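Local structure of beta-N-acetylhexosaminidase (3RCN) at residues E25-G33 with T53-P61; S202-G210 with P526-D534. The protein probably hydrolyses terminal non-reducing N-acetyl-D-hexosamine residues from N-acetyl-beta-D-hexosaminides, as a member of glycosyl hydrolase family 20. All coordinates share one frame; numbering follows the deposited sequence.

Contact 1: residues E25-G33 with T53-P61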
loop_
_atom_site.group_PDB
_atom_site.type_symbol
_atom_site.label_atom_id
_atom_site.label_comp_id
_atom_site.label_asym_id
_atom_site.label_seq_id
_atom_site.Cartn_x
_atom_site.Cartn_y
_atom_site.Cartn_z
ATOM N N GLU A 25 -13.079 -2.873 -30.909
ATOM C CA GLU A 25 -11.852 -2.171 -30.555
ATOM C C GLU A 25 -12.158 -0.814 -29.948
ATOM O O GLU A 25 -12.936 -0.032 -30.499
ATOM C CB GLU A 25 -10.957 -1.979 -31.779
ATOM C CG GLU A 25 -9.798 -2.958 -31.871
ATOM C CD GLU A 25 -9.943 -3.908 -33.044
ATOM O OE1 GLU A 25 -10.104 -5.127 -32.811
ATOM O OE2 GLU A 25 -9.900 -3.433 -34.201
ATOM N N LEU A 26 -11.527 -0.541 -28.810
ATOM C CA LEU A 26 -11.663 0.742 -28.143
ATOM C C LEU A 26 -10.397 1.545 -28.335
ATOM O O LEU A 26 -9.314 1.096 -27.988
ATOM C CB LEU A 26 -11.888 0.549 -26.649
ATOM C CG LEU A 26 -12.976 -0.413 -26.195
ATOM C CD1 LEU A 26 -12.936 -0.481 -24.691
ATOM C CD2 LEU A 26 -14.343 0.020 -26.686
ATOM N N ASP A 27 -10.547 2.738 -28.895
ATOM C CA ASP A 27 -9.431 3.650 -29.091
ATOM C C ASP A 27 -9.376 4.682 -27.968
ATOM O O ASP A 27 -10.178 4.655 -27.044
ATOM C CB ASP A 27 -9.555 4.344 -30.445
ATOM C CG ASP A 27 -10.938 4.886 -30.686
ATOM O OD1 ASP A 27 -11.335 5.830 -29.973
ATOM O OD2 ASP A 27 -11.634 4.369 -31.586
ATOM N N ALA A 28 -8.427 5.599 -28.069
ATOM C CA ALA A 28 -8.200 6.599 -27.041
ATOM C C ALA A 28 -9.305 7.643 -27.027
ATOM O O ALA A 28 -9.331 8.508 -26.152
ATOM C CB ALA A 28 -6.841 7.260 -27.246
ATOM N N GLY A 29 -10.201 7.570 -28.008
ATOM C CA GLY A 29 -11.324 8.492 -28.103
ATOM C C GLY A 29 -12.607 7.993 -27.442
ATOM O O GLY A 29 -13.613 8.708 -27.368
ATOM N N THR A 30 -12.565 6.762 -26.947
ATOM C CA THR A 30 -13.710 6.145 -26.315
ATOM C C THR A 30 -14.288 7.038 -25.219
ATOM O O THR A 30 -13.565 7.502 -24.335
ATOM C CB THR A 30 -13.310 4.801 -25.695
ATOM O OG1 THR A 30 -12.926 3.892 -26.733
ATOM C CG2 THR A 30 -14.468 4.211 -24.906
ATOM N N SER A 31 -15.602 7.241 -25.264
ATOM C CA SER A 31 -16.287 8.150 -24.349
ATOM C C SER A 31 -17.201 7.330 -23.457
ATOM O O SER A 31 -17.568 6.216 -23.819
ATOM C CB SER A 31 -17.095 9.197 -25.123
ATOM O OG SER A 31 -18.170 8.605 -25.843
ATOM N N VAL A 32 -17.537 7.854 -22.281
ATOM C CA VAL A 32 -18.366 7.117 -21.326
ATOM C C VAL A 32 -19.652 7.864 -21.003
ATOM O O VAL A 32 -19.612 8.948 -20.432
ATOM C CB VAL A 32 -17.590 6.859 -20.022
ATOM C CG1 VAL A 32 -18.324 5.871 -19.174
ATOM C CG2 VAL A 32 -16.195 6.326 -20.340
ATOM N N GLY A 33 -20.790 7.314 -21.421
ATOM C CA GLY A 33 -22.092 7.857 -21.041
ATOM C C GLY A 33 -22.758 7.184 -19.850
ATOM O O GLY A 33 -22.526 6.011 -19.594
ATOM N N THR A 53 -5.267 2.780 -19.107
ATOM C CA THR A 53 -5.052 3.096 -20.517
ATOM C C THR A 53 -4.388 4.424 -20.894
ATOM O O THR A 53 -3.972 4.588 -22.033
ATOM C CB THR A 53 -6.385 3.126 -21.268
ATOM O OG1 THR A 53 -7.134 4.278 -20.850
ATOM C CG2 THR A 53 -7.173 1.848 -21.029
ATOM N N GLY A 54 -4.260 5.359 -19.964
ATOM C CA GLY A 54 -3.893 6.714 -20.344
ATOM C C GLY A 54 -4.939 7.456 -21.188
ATOM O O GLY A 54 -4.670 8.544 -21.700
ATOM N N TRP A 55 -6.137 6.901 -21.349
ATOM C CA TRP A 55 -7.172 7.611 -22.116
ATOM C C TRP A 55 -7.903 8.719 -21.338
ATOM O O TRP A 55 -7.956 8.697 -20.107
ATOM C CB TRP A 55 -8.188 6.641 -22.693
ATOM C CG TRP A 55 -7.609 5.620 -23.582
ATOM C CD1 TRP A 55 -6.428 5.689 -24.250
ATOM C CD2 TRP A 55 -8.180 4.350 -23.902
ATOM N NE1 TRP A 55 -6.231 4.542 -24.978
ATOM C CE2 TRP A 55 -7.296 3.701 -24.777
ATOM C CE3 TRP A 55 -9.361 3.698 -23.534
ATOM C CZ2 TRP A 55 -7.546 2.433 -25.289
ATOM C CZ3 TRP A 55 -9.609 2.440 -24.043
ATOM C CH2 TRP A 55 -8.705 1.821 -24.912
ATOM N N ASP A 56 -8.461 9.683 -22.065
ATOM C CA ASP A 56 -9.298 10.732 -21.465
ATOM C C ASP A 56 -10.624 10.216 -20.884
ATOM O O ASP A 56 -11.026 10.613 -19.791
ATOM C CB ASP A 56 -9.595 11.827 -22.492
ATOM C CG ASP A 56 -8.524 12.897 -22.533
ATOM O OD1 ASP A 56 -8.815 14.007 -23.020
ATOM O OD2 ASP A 56 -7.393 12.635 -22.072
ATOM N N LEU A 57 -11.307 9.349 -21.626
ATOM C CA LEU A 57 -12.598 8.801 -21.200
ATOM C C LEU A 57 -13.581 9.894 -20.793
ATOM O O LEU A 57 -14.206 9.823 -19.743
ATOM C CB LEU A 57 -12.418 7.772 -20.083
ATOM C CG LEU A 57 -11.785 6.479 -20.601
ATOM C CD1 LEU A 57 -11.606 5.426 -19.510
ATOM C CD2 LEU A 57 -12.622 5.944 -21.767
ATOM N N ALA A 58 -13.706 10.901 -21.647
ATOM C CA ALA A 58 -14.626 12.006 -21.428
ATOM C C ALA A 58 -16.061 11.537 -21.578
ATOM O O ALA A 58 -16.349 10.646 -22.383
ATOM C CB ALA A 58 -14.342 13.136 -22.419
ATOM N N PRO A 59 -16.969 12.151 -20.811
ATOM C CA PRO A 59 -18.400 11.833 -20.809
ATOM C C PRO A 59 -19.047 12.208 -22.125
ATOM O O PRO A 59 -18.638 13.173 -22.768
ATOM C CB PRO A 59 -18.947 12.736 -19.706
ATOM C CG PRO A 59 -18.008 13.911 -19.719
ATOM C CD PRO A 59 -16.663 13.309 -19.956
ATOM N N ALA A 60 -20.050 11.442 -22.520
ATOM C CA ALA A 60 -20.835 11.751 -23.703
ATOM C C ALA A 60 -22.291 11.496 -23.345
ATOM O O ALA A 60 -22.566 10.856 -22.332
ATOM C CB ALA A 60 -20.394 10.878 -24.874
ATOM N N PRO A 61 -23.237 12.015 -24.145
ATOM C CA PRO A 61 -24.634 11.649 -23.837
ATOM C C PRO A 61 -24.798 10.120 -23.813
ATOM O O PRO A 61 -24.261 9.428 -24.679
ATOM C CB PRO A 61 -25.428 12.280 -24.988
ATOM C CG PRO A 61 -24.549 13.440 -25.454
ATOM C CD PRO A 61 -23.130 12.978 -25.261
HETATM O O HOH W 1 -10.962 8.360 -24.097
HETATM O O HOH W 2 -13.049 10.671 -24.670
#
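One face of the W55 indole is covered largely by backbone: CA of A28 sits 3.5 Å from the centroid of the W55 five-membered ring in a CH-pi contact, and the carbonyl O of D27 lies above the centre of the same face. The type I turn D27–T30 thus rests on the ring. In the alpha/beta domain that accompanies the family 20 barrel, this turn links strand 16-26 to strand 32-34, the two outer strands of the mixed sheet. W55 has CG beside its own backbone N (chi1 -59°), which swings the ring under the turn until CH2 comes 3.8 Å from L26 CB; W125 meets it edge-to-face. Replacing this indole with an alanine is likely to take away the surface under A28 CA and the D27 carbonyl and to open a gap beside L26 and W125. Farther along, L57 CD2 packs against V32 CG2 at 3.9 Å. A water accepts the N-H of L57 and lies 2.8 Å from T30 O. D56 OD2 forms a salt bridge with R43 NH1 of the second subunit. Two backbone hydrogen bonds also join the segments, V32 N to A58 O at 3.0 Å and, longer, A60 N to V32 O at 3.3 Å.

Contact 2: residues S202-G210 with P526-D534. With SO4 (sulfate ion), chain G.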
loop_
_atom_site.group_PDB
_atom_site.type_symbol
_atom_site.label_atom_id
_atom_site.label_comp_id
_atom_site.label_asym_id
_atom_site.label_seq_id
_atom_site.Cartn_x
_atom_site.Cartn_y
_atom_site.Cartn_z
ATOM N N SER A 202 4.748 -9.161 21.088
ATOM C CA SER A 202 3.758 -10.060 20.523
ATOM C C SER A 202 4.197 -11.504 20.675
ATOM O O SER A 202 5.377 -11.818 20.531
ATOM C CB SER A 202 3.575 -9.779 19.028
ATOM O OG SER A 202 3.202 -8.438 18.781
ATOM N N SER A 203 3.241 -12.384 20.948
ATOM C CA SER A 203 3.502 -13.811 20.871
ATOM C C SER A 203 4.032 -14.144 19.502
ATOM O O SER A 203 3.531 -13.663 18.488
ATOM C CB SER A 203 2.232 -14.628 21.108
ATOM O OG SER A 203 1.745 -14.446 22.421
ATOM N N LEU A 204 5.036 -15.001 19.478
ATOM C CA LEU A 204 5.558 -15.508 18.231
ATOM C C LEU A 204 5.022 -16.921 18.019
ATOM O O LEU A 204 5.437 -17.857 18.702
ATOM C CB LEU A 204 7.086 -15.523 18.299
ATOM C CG LEU A 204 7.777 -16.086 17.067
ATOM C CD1 LEU A 204 7.333 -15.286 15.844
ATOM C CD2 LEU A 204 9.291 -16.079 17.249
ATOM N N GLY A 205 4.116 -17.082 17.058
ATOM C CA GLY A 205 3.437 -18.353 16.881
ATOM C C GLY A 205 2.264 -18.475 17.839
ATOM O O GLY A 205 1.819 -17.473 18.399
ATOM N N SER A 206 1.759 -19.695 18.018
ATOM C CA SER A 206 0.693 -19.961 18.979
ATOM C C SER A 206 1.103 -19.473 20.364
ATOM O O SER A 206 2.263 -19.612 20.737
ATOM C CB SER A 206 0.403 -21.466 19.037
ATOM O OG SER A 206 -0.556 -21.773 20.043
ATOM N N TRP A 207 0.162 -18.906 21.123
ATOM C CA TRP A 207 0.462 -18.485 22.503
ATOM C C TRP A 207 0.925 -19.675 23.347
ATOM O O TRP A 207 1.591 -19.510 24.373
ATOM C CB TRP A 207 -0.726 -17.763 23.171
ATOM C CG TRP A 207 -1.935 -18.638 23.354
ATOM C CD1 TRP A 207 -2.985 -18.771 22.496
ATOM C CD2 TRP A 207 -2.206 -19.512 24.456
ATOM N NE1 TRP A 207 -3.892 -19.675 22.988
ATOM C CE2 TRP A 207 -3.439 -20.145 24.192
ATOM C CE3 TRP A 207 -1.531 -19.816 25.644
ATOM C CZ2 TRP A 207 -4.011 -21.066 25.072
ATOM C CZ3 TRP A 207 -2.092 -20.734 26.513
ATOM C CH2 TRP A 207 -3.323 -21.350 26.222
ATOM N N ARG A 208 0.593 -20.877 22.889
ATOM C CA ARG A 208 0.949 -22.098 23.601
ATOM C C ARG A 208 2.444 -22.395 23.611
ATOM O O ARG A 208 2.906 -23.231 24.382
ATOM C CB ARG A 208 0.166 -23.284 23.038
ATOM C CG ARG A 208 -1.310 -23.228 23.391
ATOM C CD ARG A 208 -2.140 -24.215 22.606
ATOM N NE ARG A 208 -3.553 -23.868 22.705
ATOM C CZ ARG A 208 -4.307 -24.121 23.771
ATOM N NH1 ARG A 208 -5.588 -23.765 23.777
ATOM N NH2 ARG A 208 -3.783 -24.726 24.835
ATOM N N ALA A 209 3.201 -21.719 22.757
ATOM C CA ALA A 209 4.643 -21.918 22.714
ATOM C C ALA A 209 5.342 -20.946 23.662
ATOM O O ALA A 209 6.542 -21.054 23.902
ATOM C CB ALA A 209 5.164 -21.748 21.288
ATOM N N GLY A 210 4.584 -19.994 24.194
ATOM C CA GLY A 210 5.105 -19.042 25.163
ATOM C C GLY A 210 6.399 -18.329 24.788
ATOM O O GLY A 210 7.257 -18.103 25.641
ATOM N N PRO A 526 9.804 -20.930 9.092
ATOM C CA PRO A 526 10.240 -22.081 9.895
ATOM C C PRO A 526 10.623 -21.707 11.326
ATOM O O PRO A 526 11.064 -20.586 11.584
ATOM C CB PRO A 526 11.478 -22.586 9.142
ATOM C CG PRO A 526 11.990 -21.371 8.359
ATOM C CD PRO A 526 10.746 -20.596 8.004
ATOM N N GLY A 527 10.458 -22.653 12.249
ATOM C CA GLY A 527 10.788 -22.439 13.650
ATOM C C GLY A 527 9.681 -21.752 14.438
ATOM O O GLY A 527 9.807 -21.527 15.644
ATOM N N VAL A 528 8.591 -21.414 13.758
ATOM C CA VAL A 528 7.508 -20.684 14.398
ATOM C C VAL A 528 6.357 -21.634 14.600
ATOM O O VAL A 528 5.743 -22.083 13.639
ATOM C CB VAL A 528 7.062 -19.460 13.566
ATOM C CG1 VAL A 528 5.895 -18.750 14.236
ATOM C CG2 VAL A 528 8.234 -18.495 13.362
ATOM N N GLU A 529 6.093 -21.948 15.864
ATOM C CA GLU A 529 5.142 -22.980 16.253
ATOM C C GLU A 529 3.700 -22.560 16.053
ATOM O O GLU A 529 3.291 -21.500 16.510
ATOM C CB GLU A 529 5.348 -23.324 17.726
ATOM C CG GLU A 529 5.901 -24.715 17.963
ATOM C CD GLU A 529 6.395 -24.897 19.382
ATOM O OE1 GLU A 529 5.555 -25.122 20.283
ATOM O OE2 GLU A 529 7.625 -24.803 19.594
ATOM N N GLY A 530 2.928 -23.400 15.376
ATOM C CA GLY A 530 1.501 -23.177 15.247
ATOM C C GLY A 530 0.743 -24.097 16.184
ATOM O O GLY A 530 1.318 -24.663 17.119
ATOM N N TRP A 531 -0.564 -24.203 15.971
ATOM C CA TRP A 531 -1.379 -25.187 16.675
ATOM C C TRP A 531 -2.314 -25.892 15.688
ATOM O O TRP A 531 -3.278 -25.298 15.212
ATOM C CB TRP A 531 -2.188 -24.469 17.753
ATOM C CG TRP A 531 -2.794 -25.389 18.758
ATOM C CD1 TRP A 531 -4.126 -25.631 18.954
ATOM C CD2 TRP A 531 -2.094 -26.201 19.704
ATOM N NE1 TRP A 531 -4.292 -26.539 19.966
ATOM C CE2 TRP A 531 -3.060 -26.905 20.443
ATOM C CE3 TRP A 531 -0.742 -26.398 20.000
ATOM C CZ2 TRP A 531 -2.719 -27.792 21.460
ATOM C CZ3 TRP A 531 -0.407 -27.279 21.010
ATOM C CH2 TRP A 531 -1.393 -27.963 21.730
ATOM N N LYS A 532 -2.094 -27.181 15.456
ATOM C CA LYS A 532 -2.803 -27.880 14.389
ATOM C C LYS A 532 -4.071 -28.555 14.876
ATOM O O LYS A 532 -4.021 -29.431 15.736
ATOM C CB LYS A 532 -1.907 -28.931 13.740
ATOM C CG LYS A 532 -0.743 -28.399 12.949
ATOM C CD LYS A 532 -0.054 -29.540 12.221
ATOM C CE LYS A 532 1.234 -29.055 11.543
ATOM N NZ LYS A 532 1.960 -30.146 10.826
ATOM N N ARG A 533 -5.200 -28.187 14.282
ATOM C CA ARG A 533 -6.475 -28.765 14.678
ATOM C C ARG A 533 -7.038 -29.710 13.620
ATOM O O ARG A 533 -6.760 -29.563 12.425
ATOM C CB ARG A 533 -7.484 -27.665 15.018
ATOM C CG ARG A 533 -7.078 -26.862 16.235
ATOM C CD ARG A 533 -8.014 -25.713 16.463
ATOM N NE ARG A 533 -9.372 -26.176 16.707
ATOM C CZ ARG A 533 -10.403 -25.367 16.917
ATOM N NH1 ARG A 533 -11.612 -25.869 17.140
ATOM N NH2 ARG A 533 -10.224 -24.053 16.908
ATOM N N ASP A 534 -7.790 -30.704 14.092
ATOM C CA ASP A 534 -8.469 -31.683 13.243
ATOM C C ASP A 534 -9.956 -31.753 13.588
ATOM O O ASP A 534 -10.333 -32.145 14.693
ATOM C CB ASP A 534 -7.826 -33.065 13.399
ATOM C CG ASP A 534 -8.601 -34.156 12.679
ATOM O OD1 ASP A 534 -9.332 -33.841 11.714
ATOM O OD2 ASP A 534 -8.477 -35.334 13.080
HETATM S S SO4 G . -1.033 -32.830 9.720
HETATM O O1 SO4 G . 0.367 -32.496 9.983
HETATM O O2 SO4 G . -1.547 -32.069 8.584
HETATM O O3 SO4 G . -1.130 -34.255 9.421
HETATM O O4 SO4 G . -1.841 -32.515 10.897
HETATM O O HOH W 3 6.865 -20.044 18.084
#
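R208 crosses the indole of W531 obliquely, and its CD lies over the ring face, 3.5 Å from the centroid of the W531 six-membered ring and only 10° off the normal, a CH-pi contact. The charged end follows as a cation-pi interaction, with R208 CZ 4.8 Å from the centroid of the W531 five-membered ring and the guanidinium plane turned 24° from that of the indole. The reach depends on an extended chain from CG to NE. Behind it, R208 CG stands over the ring of W207, and CZ2 of that ring lies over a face of the guanidinium; the arginine therefore threads between two tryptophans. R208 NE also binds a glycerol, probably from the crystallisation liquor.

Hydrogen bonding across the contact is a matter of backbone. S206 N gives a nearly straight bond to E529 O (2.8 Å), and a water spans L204 O and E529 N just before it. On its own side, S206 OG, anti to the backbone N (chi1 175°), accepts from R208 N in an ST turn that leads into the 3-10 segment 207-209. This loop follows strand 198-199 in the catalytic TIM barrel of family 20, and the side chain of R208 lies about 10 Å from that of E316, the predicted proton donor. The segment facing this loop, near the C-terminus, includes strand 531-532, which pairs in parallel with 422-423.

Van der Waals contacts are few. L204 and V528 cross at about a right angle, with CD1 of L204 4.1 Å from CG1 of V528, and the same CG1 packs on G205 CA. The E529 side chain lies along A209, its OE1 3.5 Å from A209 CB.

The two contacts lie on opposite sides of the chain's centre, their own centres about 53 Å apart, and share no element. Contact 1 is local: within the smaller alpha/beta domain it ties the outer strands' connection to the loop that follows helix 39-53. Contact 2 is long-range, bringing the C-terminal stretch against a loop of the catalytic barrel. Both are only partly buried, but contact 1 has the larger share of buried residues and places aliphatic and aromatic groups against the domain interior, while D56, A58 and P59 meet the second subunit. Contact 2 is more exposed. Each employs an indole, buried against backbone in contact 1 and exposed against an arginine in contact 2.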